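Local coordinates for protein rhamnonate dehydratase (Gibberella zeae PH-1, PDB 3FXG) that probably catalyses the magnesium-dependent dehydration of rhamnonate to its 2-keto-3-deoxy product, as a member of the enolase superfamily, at residues A[159-164]-A[334-339]; A[327-332]-A[366-371]. All blocks are in the same frame, centred on the assembly; numbering follows the deposited sequence.

Contact 1: residues A[159-164]-A[334-339]; sequences ATKERL and FQISQP
Lys161 NZ bonds Gln335 O at 2.7 Å, lying in the plane of the carbonyl with a C=O...N angle of 155°. The same ammonium donates to a water that passes a bond on to Gln338 O. Gln335 O and the water are its firm partners; Thr160 OG1 and Thr341 O are weak ones that share what remains. Lys161 CG sits between the backbone N and the carbonyl carbon (chi1 50°), and bends at chi3 and chi4 turn the end of the chain in to Gln335 O.

Beside it, Thr160 N gives a bond of 2.8 Å to Ile336 O, and Ala159 CA adds a CA-H...O contact to that oxygen at 3.4 Å. The Thr160 hydroxyl lies between two backbone oxygens, 2.8 Å from Gln338 O and 3.1 Å from Ile336 O.

The apolar half centres on Ile336 CD1, which presses tightly on Lys161 CG at 3.4 Å and touches Leu164 CG. CD1 also comes up to Lys161 O, a buried carbonyl without a polar partner. Both methyls of Leu164 rest on Gln335 CB, the two side chains crossing at about a right angle.

Asn110 of a second subunit bonds Ser337 O. The contact ties the lead-in to barrel strand 163-169 to the C-terminal part of helix 329-335 and the residues after it, where the first and last strands of the enolase-superfamily barrel, 163-169 and 344-347, run side by side.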
loop_
_atom_site.group_PDB
_atom_site.type_symbol
_atom_site.label_atom_id
_atom_site.label_comp_id
_atom_site.label_asym_id
_atom_site.label_seq_id
_atom_site.Cartn_x
_atom_site.Cartn_y
_atom_site.Cartn_z
ATOM N N ALA A 159 18.547 -28.873 23.800
ATOM C CA ALA A 159 18.600 -27.705 24.663
ATOM C C ALA A 159 19.358 -26.564 24.004
ATOM O O ALA A 159 20.535 -26.703 23.670
ATOM C CB ALA A 159 19.260 -28.073 25.997
ATOM N N THR A 160 18.675 -25.441 23.802
ATOM C CA THR A 160 19.310 -24.271 23.211
ATOM C C THR A 160 19.861 -23.412 24.345
ATOM O O THR A 160 20.532 -22.410 24.116
ATOM C CB THR A 160 18.321 -23.453 22.356
ATOM O OG1 THR A 160 17.144 -23.160 23.121
ATOM C CG2 THR A 160 17.936 -24.236 21.109
ATOM N N LYS A 161 19.557 -23.824 25.571
ATOM C CA LYS A 161 20.031 -23.156 26.777
ATOM C C LYS A 161 19.976 -24.174 27.907
ATOM O O LYS A 161 19.166 -25.101 27.877
ATOM C CB LYS A 161 19.168 -21.935 27.108
ATOM C CG LYS A 161 17.677 -22.193 27.123
ATOM C CD LYS A 161 16.918 -20.884 27.255
ATOM C CE LYS A 161 15.585 -20.957 26.538
ATOM N NZ LYS A 161 15.764 -21.329 25.104
ATOM N N GLU A 162 20.842 -24.015 28.898
ATOM C CA GLU A 162 20.870 -24.955 30.013
ATOM C C GLU A 162 20.051 -24.462 31.197
ATOM O O GLU A 162 19.806 -25.201 32.150
ATOM C CB GLU A 162 22.317 -25.212 30.432
ATOM C CG GLU A 162 23.147 -25.872 29.338
ATOM C CD GLU A 162 22.636 -27.261 28.973
ATOM O OE1 GLU A 162 22.588 -27.580 27.764
ATOM O OE2 GLU A 162 22.294 -28.037 29.893
ATOM N N ARG A 163 19.626 -23.206 31.130
ATOM C CA ARG A 163 18.832 -22.616 32.194
ATOM C C ARG A 163 17.657 -21.838 31.614
ATOM O O ARG A 163 17.797 -21.152 30.604
ATOM C CB ARG A 163 19.713 -21.694 33.039
ATOM C CG ARG A 163 18.963 -20.825 34.023
ATOM C CD ARG A 163 19.931 -20.197 35.015
ATOM N NE ARG A 163 19.325 -19.094 35.755
ATOM C CZ ARG A 163 19.738 -18.689 36.952
ATOM N NH1 ARG A 163 20.755 -19.302 37.544
ATOM N NH2 ARG A 163 19.137 -17.671 37.556
ATOM N N LEU A 164 16.499 -21.964 32.254
ATOM C CA LEU A 164 15.295 -21.266 31.816
ATOM C C LEU A 164 14.947 -20.209 32.856
ATOM O O LEU A 164 14.637 -20.544 33.999
ATOM C CB LEU A 164 14.127 -22.248 31.688
ATOM C CG LEU A 164 13.350 -22.297 30.367
ATOM C CD1 LEU A 164 12.100 -23.149 30.571
ATOM C CD2 LEU A 164 12.961 -20.896 29.916
ATOM N N PHE A 334 9.386 -26.922 25.788
ATOM C CA PHE A 334 9.380 -26.186 24.535
ATOM C C PHE A 334 10.352 -25.008 24.595
ATOM O O PHE A 334 11.206 -24.856 23.723
ATOM C CB PHE A 334 7.970 -25.678 24.232
ATOM C CG PHE A 334 7.893 -24.814 23.012
ATOM C CD1 PHE A 334 8.023 -25.365 21.744
ATOM C CD2 PHE A 334 7.722 -23.439 23.133
ATOM C CE1 PHE A 334 7.987 -24.558 20.611
ATOM C CE2 PHE A 334 7.686 -22.624 22.005
ATOM C CZ PHE A 334 7.819 -23.187 20.744
ATOM N N GLN A 335 10.220 -24.179 25.627
ATOM C CA GLN A 335 11.076 -23.004 25.786
ATOM C C GLN A 335 12.568 -23.291 25.825
ATOM O O GLN A 335 13.374 -22.500 25.339
ATOM C CB GLN A 335 10.711 -22.235 27.062
ATOM C CG GLN A 335 9.418 -21.450 26.988
ATOM C CD GLN A 335 9.281 -20.680 25.690
ATOM O OE1 GLN A 335 9.001 -21.264 24.645
ATOM N NE2 GLN A 335 9.487 -19.366 25.747
ATOM N N ILE A 336 12.940 -24.420 26.410
ATOM C CA ILE A 336 14.348 -24.772 26.535
ATOM C C ILE A 336 14.961 -25.282 25.229
ATOM O O ILE A 336 16.181 -25.366 25.109
ATOM C CB ILE A 336 14.526 -25.863 27.625
ATOM C CG1 ILE A 336 15.955 -25.848 28.169
ATOM C CG2 ILE A 336 14.202 -27.233 27.049
ATOM C CD1 ILE A 336 16.261 -24.631 29.012
ATOM N N SER A 337 14.120 -25.579 24.241
ATOM C CA SER A 337 14.601 -26.160 22.989
ATOM C C SER A 337 14.619 -25.355 21.694
ATOM O O SER A 337 15.191 -25.816 20.703
ATOM C CB SER A 337 13.814 -27.440 22.717
ATOM O OG SER A 337 12.448 -27.134 22.499
ATOM N N GLN A 338 14.014 -24.176 21.678
ATOM C CA GLN A 338 13.966 -23.396 20.447
ATOM C C GLN A 338 14.933 -22.216 20.397
ATOM O O GLN A 338 15.456 -21.773 21.423
ATOM C CB GLN A 338 12.533 -22.905 20.212
ATOM C CG GLN A 338 11.488 -24.015 20.256
ATOM C CD GLN A 338 11.681 -25.056 19.165
ATOM O OE1 GLN A 338 11.938 -26.228 19.444
ATOM N NE2 GLN A 338 11.557 -24.631 17.916
ATOM N N PRO A 339 15.197 -21.698 19.189
ATOM C CA PRO A 339 16.112 -20.565 19.062
ATOM C C PRO A 339 15.490 -19.228 19.454
ATOM O O PRO A 339 16.207 -18.296 19.823
ATOM C CB PRO A 339 16.507 -20.608 17.587
ATOM C CG PRO A 339 15.267 -21.144 16.931
ATOM C CD PRO A 339 14.874 -22.263 17.864
HETATM O O HOH W 1 15.759 -19.579 22.919
#

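Contact 2: residues A[327-332]-A[366-371]; sequences SGPYSY and DEPIPT
Tyr332 CG stands anti to its own carbonyl carbon (chi1 -53°), which starts the ring toward Pro368, while Glu367 reaches back from the other segment with CG and CD both extended (chi1 and chi2 -171°). The two polar ends do not bond directly but meet at one water.

That water lies at the ring edge, in plane, and accepts from Tyr332 OH at 2.5 Å; it donates to Glu367 OE2 at 2.8 Å and to Pro368 O at 2.6 Å. The phenol is thereby linked to a carboxylate and a backbone carbonyl of the loop. The carboxylate is itself fixed by backbone amides, OE2 by Val359 N and OE1 by Phe360 N, which would stabilise its negative charge.

Around the water the contact is apolar. Pro329 CG meets Pro368 CD at 3.9 Å, the two rings crossing obliquely, and Pro368 CG also reaches Tyr332 CD2 at 4.1 Å. Pro368 is thus set against both the first turn of the helix and the tyrosine ring, with Leu375 of strand 374-376 touching it and Tyr332 as well. Farther along, Pro370, the centre of an inverse gamma turn, brings CD near Tyr332 OH.

One ring face of Tyr332 lies over Gly328 O, which is 3.0 Å from the ring plane and over its centre. Gly328 stands at the N-cap position, and its O takes the first helical bonds, from Ser331 N and Tyr332 N. The contact packs the first turn of helix 329-335 against the long loop between strands 344-347 and 374-376 in the barrel domain.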
loop_
_atom_site.group_PDB
_atom_site.type_symbol
_atom_site.label_atom_id
_atom_site.label_comp_id
_atom_site.label_asym_id
_atom_site.label_seq_id
_atom_site.Cartn_x
_atom_site.Cartn_y
_atom_site.Cartn_z
ATOM N N SER A 327 1.494 -22.775 31.341
ATOM C CA SER A 327 1.606 -24.139 30.810
ATOM C C SER A 327 2.497 -25.170 31.508
ATOM O O SER A 327 2.494 -26.342 31.126
ATOM C CB SER A 327 1.986 -24.081 29.326
ATOM O OG SER A 327 1.006 -23.381 28.580
ATOM N N GLY A 328 3.257 -24.758 32.517
ATOM C CA GLY A 328 4.109 -25.708 33.220
ATOM C C GLY A 328 5.093 -26.476 32.344
ATOM O O GLY A 328 5.597 -25.932 31.365
ATOM N N PRO A 329 5.396 -27.743 32.676
ATOM C CA PRO A 329 6.332 -28.575 31.906
ATOM C C PRO A 329 6.065 -28.627 30.399
ATOM O O PRO A 329 6.993 -28.768 29.603
ATOM C CB PRO A 329 6.195 -29.940 32.566
ATOM C CG PRO A 329 5.959 -29.571 34.003
ATOM C CD PRO A 329 4.940 -28.458 33.883
ATOM N N TYR A 330 4.801 -28.524 30.005
ATOM C CA TYR A 330 4.471 -28.556 28.585
ATOM C C TYR A 330 5.126 -27.370 27.888
ATOM O O TYR A 330 5.462 -27.438 26.704
ATOM C CB TYR A 330 2.954 -28.521 28.390
ATOM C CG TYR A 330 2.247 -29.618 29.146
ATOM C CD1 TYR A 330 2.702 -30.935 29.082
ATOM C CD2 TYR A 330 1.142 -29.339 29.950
ATOM C CE1 TYR A 330 2.080 -31.948 29.804
ATOM C CE2 TYR A 330 0.512 -30.346 30.676
ATOM C CZ TYR A 330 0.987 -31.646 30.599
ATOM O OH TYR A 330 0.387 -32.643 31.328
ATOM N N SER A 331 5.307 -26.280 28.626
ATOM C CA SER A 331 5.948 -25.100 28.070
ATOM C C SER A 331 7.447 -25.109 28.364
ATOM O O SER A 331 8.241 -24.638 27.552
ATOM C CB SER A 331 5.302 -23.827 28.623
ATOM O OG SER A 331 5.217 -23.867 30.036
ATOM N N TYR A 332 7.845 -25.660 29.509
ATOM C CA TYR A 332 9.265 -25.699 29.851
ATOM C C TYR A 332 10.068 -26.463 28.805
ATOM O O TYR A 332 11.111 -25.996 28.349
ATOM C CB TYR A 332 9.491 -26.347 31.226
ATOM C CG TYR A 332 8.672 -25.739 32.343
ATOM C CD1 TYR A 332 8.166 -24.443 32.238
ATOM C CD2 TYR A 332 8.396 -26.462 33.506
ATOM C CE1 TYR A 332 7.407 -23.884 33.255
ATOM C CE2 TYR A 332 7.637 -25.907 34.533
ATOM C CZ TYR A 332 7.145 -24.619 34.397
ATOM O OH TYR A 332 6.379 -24.062 35.392
ATOM N N ASP A 366 5.604 -34.528 41.359
ATOM C CA ASP A 366 6.946 -34.034 41.068
ATOM C C ASP A 366 7.056 -32.918 40.030
ATOM O O ASP A 366 8.003 -32.891 39.243
ATOM C CB ASP A 366 7.817 -35.206 40.620
ATOM C CG ASP A 366 7.164 -36.028 39.527
ATOM O OD1 ASP A 366 6.115 -35.592 38.997
ATOM O OD2 ASP A 366 7.697 -37.108 39.194
ATOM N N GLU A 367 6.105 -31.994 40.026
ATOM C CA GLU A 367 6.156 -30.897 39.069
ATOM C C GLU A 367 7.350 -30.004 39.412
ATOM O O GLU A 367 7.502 -29.579 40.554
ATOM C CB GLU A 367 4.864 -30.078 39.139
ATOM C CG GLU A 367 4.713 -29.035 38.040
ATOM C CD GLU A 367 3.532 -28.105 38.273
ATOM O OE1 GLU A 367 2.404 -28.603 38.486
ATOM O OE2 GLU A 367 3.733 -26.874 38.241
ATOM N N PRO A 368 8.231 -29.734 38.433
ATOM C CA PRO A 368 9.387 -28.874 38.708
ATOM C C PRO A 368 8.890 -27.435 38.845
ATOM O O PRO A 368 8.181 -26.936 37.974
ATOM C CB PRO A 368 10.267 -29.081 37.478
ATOM C CG PRO A 368 9.260 -29.312 36.390
ATOM C CD PRO A 368 8.271 -30.249 37.054
ATOM N N ILE A 369 9.250 -26.774 39.939
ATOM C CA ILE A 369 8.795 -25.406 40.177
ATOM C C ILE A 369 9.943 -24.410 40.320
ATOM O O ILE A 369 10.934 -24.683 40.991
ATOM C CB ILE A 369 7.902 -25.356 41.437
ATOM C CG1 ILE A 369 6.661 -26.220 41.213
ATOM C CG2 ILE A 369 7.495 -23.920 41.745
ATOM C CD1 ILE A 369 5.827 -26.427 42.455
ATOM N N PRO A 370 9.816 -23.231 39.688
ATOM C CA PRO A 370 10.856 -22.201 39.749
ATOM C C PRO A 370 10.857 -21.387 41.040
ATOM O O PRO A 370 10.660 -20.172 41.020
ATOM C CB PRO A 370 10.555 -21.351 38.520
ATOM C CG PRO A 370 9.069 -21.356 38.499
ATOM C CD PRO A 370 8.733 -22.819 38.775
ATOM N N THR A 371 11.088 -22.064 42.161
ATOM C CA THR A 371 11.128 -21.403 43.463
ATOM C C THR A 371 12.212 -20.322 43.527
ATOM O O THR A 371 12.107 -19.371 44.304
ATOM C CB THR A 371 11.378 -22.435 44.589
ATOM O OG1 THR A 371 10.243 -23.305 44.695
ATOM C CG2 THR A 371 11.586 -21.738 45.919
HETATM O O HOH W 2 6.016 -25.566 37.366
#

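In the fold
Both contacts use helix 329-335: contact 2 takes its N-terminal start and contact 1 the C-terminal part of the helix and the residues after it. Their centres are 13 Å apart, and they touch where Leu164 CD1 packs on Tyr332 O at 3.7 Å. Their segments alternate along the chain. The helix packs on the lead-in to strand 163-169 toward its C-terminal side and on the 366-371 loop at its start. The magnesium ion is bound by Asp222, Glu248 and Glu275, from another part of the barrel; the Gln335 side chain is about 14 Å from it. Contact 1 also borders a second subunit, whereas no other chain touches contact 2.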